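Local structure of Rho guanine nucleotide exchange factor 12 (1TXD) at residues His119-Ala122 with Thr123-Asn127; Ile80-Asn83 with Glu84-Ala88; Asp226-Arg229 with Arg230-Thr233. The protein acts as a guanine nucleotide exchange factor for the GTPase RhoA, the part here being its DH and PH domains. The protein carries 1 engineered substitution. All blocks are in the same frame, centred on the assembly; numbering follows the deposited sequence.

Interaction 1: residues His119-Ala122 with Thr123-Asn127; sequences HAAA and TFCSN
Thr123 reaches back to His119 because its chi1 of -68° sets OG1 beside its own backbone N and anti to the carbonyl carbon, and one turn of helix earlier lies the carbonyl oxygen of His119. Thr123 OG1 donates to His119 O over 3.2 Å, nearly in line with the C=O bond, beyond its oxygen (C=O...donor angle 162°). The same oxygen also takes the helical bond from Thr123 N, at 3.2 Å. His119 O thus accepts from both donors of Thr123, and the OG1 bond favours this setting of the side chain, which lies on an exposed side of the helix.

Cys125 likewise has SG over the preceding turn, 3.0 Å from Ala121 O and 4.4 Å from Ala121 CB. Its backbone N gives Ala121 O a hydrogen bond of 2.8 Å. These turns are the last of helix 112-126, in the all-helical DH domain. The small residues of its buried side admit two neighbouring helices: Ala121 and Cys125 meet Leu174 and Met171 of helix 169-186, while Ala122 and Cys125 meet Phe210 and Val211 of helix 191-230.

Phe124 departs from this pattern. With CG anti to the backbone N (chi1 -169°), its ring swings away from residues 119-122 and packs on Ile75 of helix 72-90 and on Gln170, leaving only CB near the earlier turn, 3.8 Å from Ala120 O. That carbonyl receives Phe124 N at 3.0 Å, and it also accepts a hydrogen bond from Asn71 ND2.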
loop_
_atom_site.group_PDB
_atom_site.type_symbol
_atom_site.label_atom_id
_atom_site.label_comp_id
_atom_site.label_asym_id
_atom_site.label_seq_id
_atom_site.Cartn_x
_atom_site.Cartn_y
_atom_site.Cartn_z
ATOM N N HIS A 119 -0.570 -9.167 9.936
ATOM C CA HIS A 119 -1.495 -8.093 10.383
ATOM C C HIS A 119 -0.841 -6.805 10.774
ATOM O O HIS A 119 -1.350 -5.740 10.510
ATOM C CB HIS A 119 -2.417 -8.566 11.482
ATOM C CG HIS A 119 -3.461 -9.504 10.984
ATOM N ND1 HIS A 119 -4.760 -9.134 10.804
ATOM C CD2 HIS A 119 -3.403 -10.813 10.676
ATOM C CE1 HIS A 119 -5.466 -10.173 10.387
ATOM N NE2 HIS A 119 -4.661 -11.201 10.309
ATOM N N ALA A 120 0.343 -6.882 11.339
ATOM C CA ALA A 120 0.970 -5.654 11.792
ATOM C C ALA A 120 1.534 -4.928 10.583
ATOM O O ALA A 120 1.314 -3.722 10.408
ATOM C CB ALA A 120 2.034 -5.922 12.799
ATOM N N ALA A 121 2.238 -5.651 9.735
ATOM C CA ALA A 121 2.768 -5.029 8.534
ATOM C C ALA A 121 1.658 -4.526 7.599
ATOM O O ALA A 121 1.865 -3.569 6.805
ATOM C CB ALA A 121 3.670 -5.996 7.761
ATOM N N ALA A 122 0.517 -5.192 7.620
ATOM C CA ALA A 122 -0.597 -4.819 6.686
ATOM C C ALA A 122 -1.167 -3.480 7.115
ATOM O O ALA A 122 -1.524 -2.641 6.271
ATOM C CB ALA A 122 -1.751 -5.888 6.677
ATOM N N THR A 123 -1.232 -3.292 8.427
ATOM C CA THR A 123 -1.726 -2.042 9.016
ATOM C C THR A 123 -0.723 -0.886 8.761
ATOM O O THR A 123 -1.093 0.162 8.187
ATOM C CB THR A 123 -1.987 -2.242 10.501
ATOM O OG1 THR A 123 -3.109 -3.131 10.665
ATOM C CG2 THR A 123 -2.392 -0.972 11.183
ATOM N N PHE A 124 0.535 -1.060 9.196
ATOM C CA PHE A 124 1.564 -0.070 8.865
ATOM C C PHE A 124 1.634 0.230 7.367
ATOM O O PHE A 124 1.471 1.361 6.952
ATOM C CB PHE A 124 2.934 -0.417 9.379
ATOM C CG PHE A 124 3.895 0.715 9.266
ATOM C CD1 PHE A 124 3.836 1.754 10.131
ATOM C CD2 PHE A 124 4.899 0.709 8.336
ATOM C CE1 PHE A 124 4.712 2.811 10.044
ATOM C CE2 PHE A 124 5.780 1.769 8.264
ATOM C CZ PHE A 124 5.691 2.795 9.120
ATOM N N CYS A 125 1.823 -0.769 6.548
ATOM C CA CYS A 125 2.129 -0.527 5.171
ATOM C C CYS A 125 0.947 -0.011 4.319
ATOM O O CYS A 125 1.149 0.704 3.358
ATOM C CB CYS A 125 2.693 -1.812 4.508
ATOM S SG CYS A 125 4.217 -2.493 5.221
ATOM N N SER A 126 -0.264 -0.435 4.640
ATOM C CA SER A 126 -1.469 -0.055 3.873
ATOM C C SER A 126 -1.825 1.384 4.210
ATOM O O SER A 126 -2.400 2.058 3.430
ATOM C CB SER A 126 -2.661 -0.990 4.183
ATOM O OG SER A 126 -3.100 -0.824 5.530
ATOM N N ASN A 127 -1.399 1.834 5.377
ATOM C CA ASN A 127 -1.525 3.208 5.775
ATOM C C ASN A 127 -0.582 4.236 5.160
ATOM O O ASN A 127 -0.828 5.474 5.300
ATOM C CB ASN A 127 -1.299 3.368 7.285
ATOM C CG ASN A 127 -1.847 4.690 7.789
ATOM O OD1 ASN A 127 -2.911 5.052 7.410
ATOM N ND2 ASN A 127 -1.074 5.444 8.541
#

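Interaction 2: residues Ile80-Asn83 with Glu84-Ala88; sequences IGLN and EQMKA
Helix 72-90 of the DH helical bundle carries this contact, an i to i+4 pairing on two of its sides. On one side Lys87 NZ donates to OD1 of the buried Asn83 over 2.9 Å. The nitrogen is tilted 17° from the amide's carbonyl plane. Asn83 CG stands anti to its backbone N (chi1 -171°), and the lysine chain bends at chi2 (136°), which brings it obliquely across the amide, Lys87 CE 3.6 Å from Asn83 OD1. Backbone and side chain thus join the same two residues, since Lys87 N also bonds to Asn83 O at 3.0 Å.

On the side facing helices 20-57 and 102-109, Met86 CE rests against Leu82, 4.1 Å from CD1, and both side chains meet Glu36 and Trp108 of those helices. Gln85 crosses Leu82 at about a right angle, with OE1 3.9 Å from Leu82 CD1.

With an alanine in place of Lys87, Asn83 OD1 would probably lose this donor and the amide become freer to turn. The bond joins a charged ammonium to a neutral amide, so its strength should rest on ion-dipole attraction, while the Leu82-Met86 pair contributes apolar packing alone.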
loop_
_atom_site.group_PDB
_atom_site.type_symbol
_atom_site.label_atom_id
_atom_site.label_comp_id
_atom_site.label_asym_id
_atom_site.label_seq_id
_atom_site.Cartn_x
_atom_site.Cartn_y
_atom_site.Cartn_z
ATOM N N ILE A 80 12.132 -6.021 16.842
ATOM C CA ILE A 80 13.036 -6.267 17.977
ATOM C C ILE A 80 12.898 -7.730 18.532
ATOM O O ILE A 80 13.914 -8.391 18.768
ATOM C CB ILE A 80 12.795 -5.277 19.098
ATOM C CG1 ILE A 80 13.302 -3.892 18.727
ATOM C CG2 ILE A 80 13.481 -5.728 20.450
ATOM C CD1 ILE A 80 12.754 -2.789 19.615
ATOM N N GLY A 81 11.669 -8.230 18.749
ATOM C CA GLY A 81 11.492 -9.593 19.235
ATOM C C GLY A 81 12.068 -10.624 18.268
ATOM O O GLY A 81 12.672 -11.569 18.664
ATOM N N LEU A 82 11.879 -10.399 16.976
ATOM C CA LEU A 82 12.347 -11.301 15.965
ATOM C C LEU A 82 13.876 -11.312 15.948
ATOM O O LEU A 82 14.509 -12.387 15.875
ATOM C CB LEU A 82 11.797 -10.856 14.595
ATOM C CG LEU A 82 12.235 -11.655 13.370
ATOM C CD1 LEU A 82 12.221 -13.231 13.619
ATOM C CD2 LEU A 82 11.343 -11.250 12.187
ATOM N N ASN A 83 14.458 -10.112 16.013
ATOM C CA ASN A 83 15.883 -9.929 16.126
ATOM C C ASN A 83 16.452 -10.602 17.379
ATOM O O ASN A 83 17.506 -11.156 17.322
ATOM C CB ASN A 83 16.227 -8.445 16.149
ATOM C CG ASN A 83 17.705 -8.194 16.058
ATOM O OD1 ASN A 83 18.301 -7.572 16.930
ATOM N ND2 ASN A 83 18.310 -8.704 15.012
ATOM N N GLU A 84 15.750 -10.553 18.502
ATOM C CA GLU A 84 16.222 -11.196 19.713
ATOM C C GLU A 84 16.215 -12.727 19.553
ATOM O O GLU A 84 17.105 -13.400 20.062
ATOM C CB GLU A 84 15.376 -10.779 20.919
ATOM C CG GLU A 84 15.646 -9.369 21.441
ATOM C CD GLU A 84 17.136 -9.091 21.683
ATOM O OE1 GLU A 84 17.841 -9.990 22.208
ATOM O OE2 GLU A 84 17.608 -7.973 21.355
ATOM N N GLN A 85 15.242 -13.266 18.817
ATOM C CA GLN A 85 15.134 -14.703 18.630
ATOM C C GLN A 85 16.257 -15.154 17.691
ATOM O O GLN A 85 16.765 -16.258 17.800
ATOM C CB GLN A 85 13.778 -15.077 18.031
ATOM C CG GLN A 85 12.590 -14.830 18.949
ATOM C CD GLN A 85 11.280 -14.973 18.204
ATOM O OE1 GLN A 85 11.059 -14.317 17.192
ATOM N NE2 GLN A 85 10.409 -15.834 18.703
ATOM N N MET A 86 16.646 -14.290 16.776
ATOM C CA MET A 86 17.741 -14.602 15.866
ATOM C C MET A 86 19.043 -14.604 16.658
ATOM O O MET A 86 19.838 -15.543 16.534
ATOM C CB MET A 86 17.804 -13.646 14.693
ATOM C CG MET A 86 16.789 -13.926 13.603
ATOM S SD MET A 86 16.619 -12.454 12.632
ATOM C CE MET A 86 15.546 -12.926 11.247
ATOM N N LYS A 87 19.222 -13.600 17.519
ATOM C CA LYS A 87 20.384 -13.563 18.419
ATOM C C LYS A 87 20.524 -14.851 19.247
ATOM O O LYS A 87 21.633 -15.349 19.424
ATOM C CB LYS A 87 20.368 -12.336 19.347
ATOM C CG LYS A 87 21.296 -11.174 18.880
ATOM C CD LYS A 87 20.647 -9.758 18.985
ATOM C CE LYS A 87 21.475 -8.694 18.213
ATOM N NZ LYS A 87 20.905 -7.297 18.240
ATOM N N ALA A 88 19.395 -15.367 19.737
ATOM C CA ALA A 88 19.356 -16.520 20.625
ATOM C C ALA A 88 19.686 -17.783 19.871
ATOM O O ALA A 88 20.252 -18.709 20.448
ATOM C CB ALA A 88 17.982 -16.656 21.286
#

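Interaction 3: residues Asp226-Arg229 with Arg230-Thr233; sequences DYQR and RLDT
The guanidinium of Arg230 has the Tyr227 ring at its edge: NH2 sits 3.6 Å from Tyr227 CE1, CD1 lies in the guanidinium plane, and the two planes are 41° apart. The side chains run side by side in the same direction. Asp226 OD2 approaches the same group obliquely, 3.5 Å from Arg230 NE but well out of the guanidinium plane, so the pairing is electrostatic, without a directed N-H bond. The carboxylate and guanidinium planes differ by only 19°. The guanidinium of Arg229 takes an aliphatic neighbour over one face, with Arg230 CG 3.6 Å from Arg229 NH2.

Asp226 holds the second arginine more directly. Arg229 NH2 donates to Asp226 OD1 at 3.0 Å, with the oxygen close to the guanidinium plane of Arg229 but met from above the carboxylate plane. One carboxylate thus serves two arginines through different oxygens, a salt-bridge network that would offset the like charges of Arg229 and Arg230. The bend of Arg229 at chi3 (41°) folds its guanidinium back toward the aspartate.

All this lies where the long helix 191-230 gives way to strand 231-232, the passage from the DH helices to the PH sheet. Arg230 N still bonds to Asp226 O at 3.1 Å, whereas Leu231 N makes only a weak bond to Tyr227 O and Leu231 is the first residue to leave helical geometry. Arg230 and Asp232 then make backbone hydrogen bonds with Leu294 of strand 293-295.

Leu231 CD2 packs 3.4 Å from Gln228 OE1. The Gln228 amide itself is bound to the loop at Leu250 and Leu252, through NE2 to Leu250 O and through OE1 to Leu252 N.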
loop_
_atom_site.group_PDB
_atom_site.type_symbol
_atom_site.label_atom_id
_atom_site.label_comp_id
_atom_site.label_asym_id
_atom_site.label_seq_id
_atom_site.Cartn_x
_atom_site.Cartn_y
_atom_site.Cartn_z
ATOM N N ASP A 226 -8.731 11.782 -1.590
ATOM C CA ASP A 226 -8.149 12.926 -2.287
ATOM C C ASP A 226 -9.163 13.517 -3.258
ATOM O O ASP A 226 -9.355 14.725 -3.299
ATOM C CB ASP A 226 -6.904 12.486 -3.089
ATOM C CG ASP A 226 -6.096 13.676 -3.600
ATOM O OD1 ASP A 226 -5.606 14.479 -2.756
ATOM O OD2 ASP A 226 -5.923 13.875 -4.826
ATOM N N TYR A 227 -9.803 12.659 -4.058
ATOM C CA TYR A 227 -10.810 13.157 -4.985
ATOM C C TYR A 227 -11.936 13.792 -4.176
ATOM O O TYR A 227 -12.346 14.909 -4.463
ATOM C CB TYR A 227 -11.312 12.027 -5.863
ATOM C CG TYR A 227 -10.282 11.467 -6.807
ATOM C CD1 TYR A 227 -9.087 12.136 -7.099
ATOM C CD2 TYR A 227 -10.523 10.290 -7.447
ATOM C CE1 TYR A 227 -8.139 11.586 -7.981
ATOM C CE2 TYR A 227 -9.612 9.749 -8.334
ATOM C CZ TYR A 227 -8.427 10.396 -8.608
ATOM O OH TYR A 227 -7.560 9.797 -9.519
ATOM N N GLN A 228 -12.383 13.120 -3.117
ATOM C CA GLN A 228 -13.472 13.644 -2.276
ATOM C C GLN A 228 -13.143 14.988 -1.667
ATOM O O GLN A 228 -14.048 15.783 -1.369
ATOM C CB GLN A 228 -13.846 12.665 -1.145
ATOM C CG GLN A 228 -15.029 13.128 -0.213
ATOM C CD GLN A 228 -16.370 13.319 -0.961
ATOM O OE1 GLN A 228 -16.456 13.111 -2.170
ATOM N NE2 GLN A 228 -17.402 13.720 -0.233
ATOM N N ARG A 229 -11.856 15.251 -1.477
ATOM C CA ARG A 229 -11.417 16.525 -0.886
ATOM C C ARG A 229 -11.497 17.631 -1.937
ATOM O O ARG A 229 -12.016 18.701 -1.675
ATOM C CB ARG A 229 -9.988 16.393 -0.343
ATOM C CG ARG A 229 -9.548 17.480 0.619
ATOM C CD ARG A 229 -8.069 17.368 1.042
ATOM N NE ARG A 229 -7.201 17.015 -0.085
ATOM C CZ ARG A 229 -6.834 17.846 -1.068
ATOM N NH1 ARG A 229 -7.223 19.120 -1.081
ATOM N NH2 ARG A 229 -6.060 17.399 -2.053
ATOM N N ARG A 230 -11.014 17.334 -3.140
ATOM C CA ARG A 230 -10.979 18.300 -4.250
ATOM C C ARG A 230 -12.365 18.575 -4.898
ATOM O O ARG A 230 -12.526 19.522 -5.671
ATOM C CB ARG A 230 -9.956 17.821 -5.301
ATOM C CG ARG A 230 -8.526 17.673 -4.720
ATOM C CD ARG A 230 -7.424 17.522 -5.759
ATOM N NE ARG A 230 -7.620 16.332 -6.596
ATOM C CZ ARG A 230 -7.288 16.226 -7.887
ATOM N NH1 ARG A 230 -6.737 17.243 -8.542
ATOM N NH2 ARG A 230 -7.514 15.089 -8.537
ATOM N N LEU A 231 -13.351 17.746 -4.553
ATOM C CA LEU A 231 -14.726 17.856 -5.049
ATOM C C LEU A 231 -15.338 19.224 -4.732
ATOM O O LEU A 231 -15.356 19.655 -3.580
ATOM C CB LEU A 231 -15.583 16.723 -4.442
ATOM C CG LEU A 231 -16.979 16.398 -4.997
ATOM C CD1 LEU A 231 -16.882 15.554 -6.277
ATOM C CD2 LEU A 231 -17.858 15.695 -3.937
ATOM N N ASP A 232 -15.849 19.884 -5.772
ATOM C CA ASP A 232 -16.370 21.255 -5.693
ATOM C C ASP A 232 -17.856 21.300 -6.080
ATOM O O ASP A 232 -18.199 21.326 -7.266
ATOM C CB ASP A 232 -15.550 22.185 -6.610
ATOM C CG ASP A 232 -16.056 23.628 -6.612
ATOM O OD1 ASP A 232 -16.883 23.987 -5.747
ATOM O OD2 ASP A 232 -15.662 24.479 -7.438
ATOM N N THR A 233 -18.723 21.311 -5.068
ATOM C CA THR A 233 -20.161 21.507 -5.259
ATOM C C THR A 233 -20.533 22.973 -4.977
ATOM O O THR A 233 -21.166 23.279 -3.963
ATOM C CB THR A 233 -20.982 20.548 -4.344
ATOM O OG1 THR A 233 -20.612 20.724 -2.971
ATOM C CG2 THR A 233 -20.649 19.108 -4.619
#

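Overall arrangement
Along the chain interaction 2 comes first, then interaction 1, then interaction 3, and none touches another. Interactions 1 and 2 both belong to the DH bundle, on helices 112-126 and 72-90, with centres 21 Å apart. Helix 72-90 connects them, since Ala120 and Phe124 of interaction 1 pack on its Ile75. Interaction 3 lies at the end of helix 191-230, which also lines interaction 1 through Phe210 and Val211; the centres of interactions 1 and 3 are 26 Å apart. Interactions 2 and 3, with centres 46 Å apart, stand on opposite sides of the chain's centre. The long helix thus runs from the exchange-domain bundle to the PH sheet, joining the two domains.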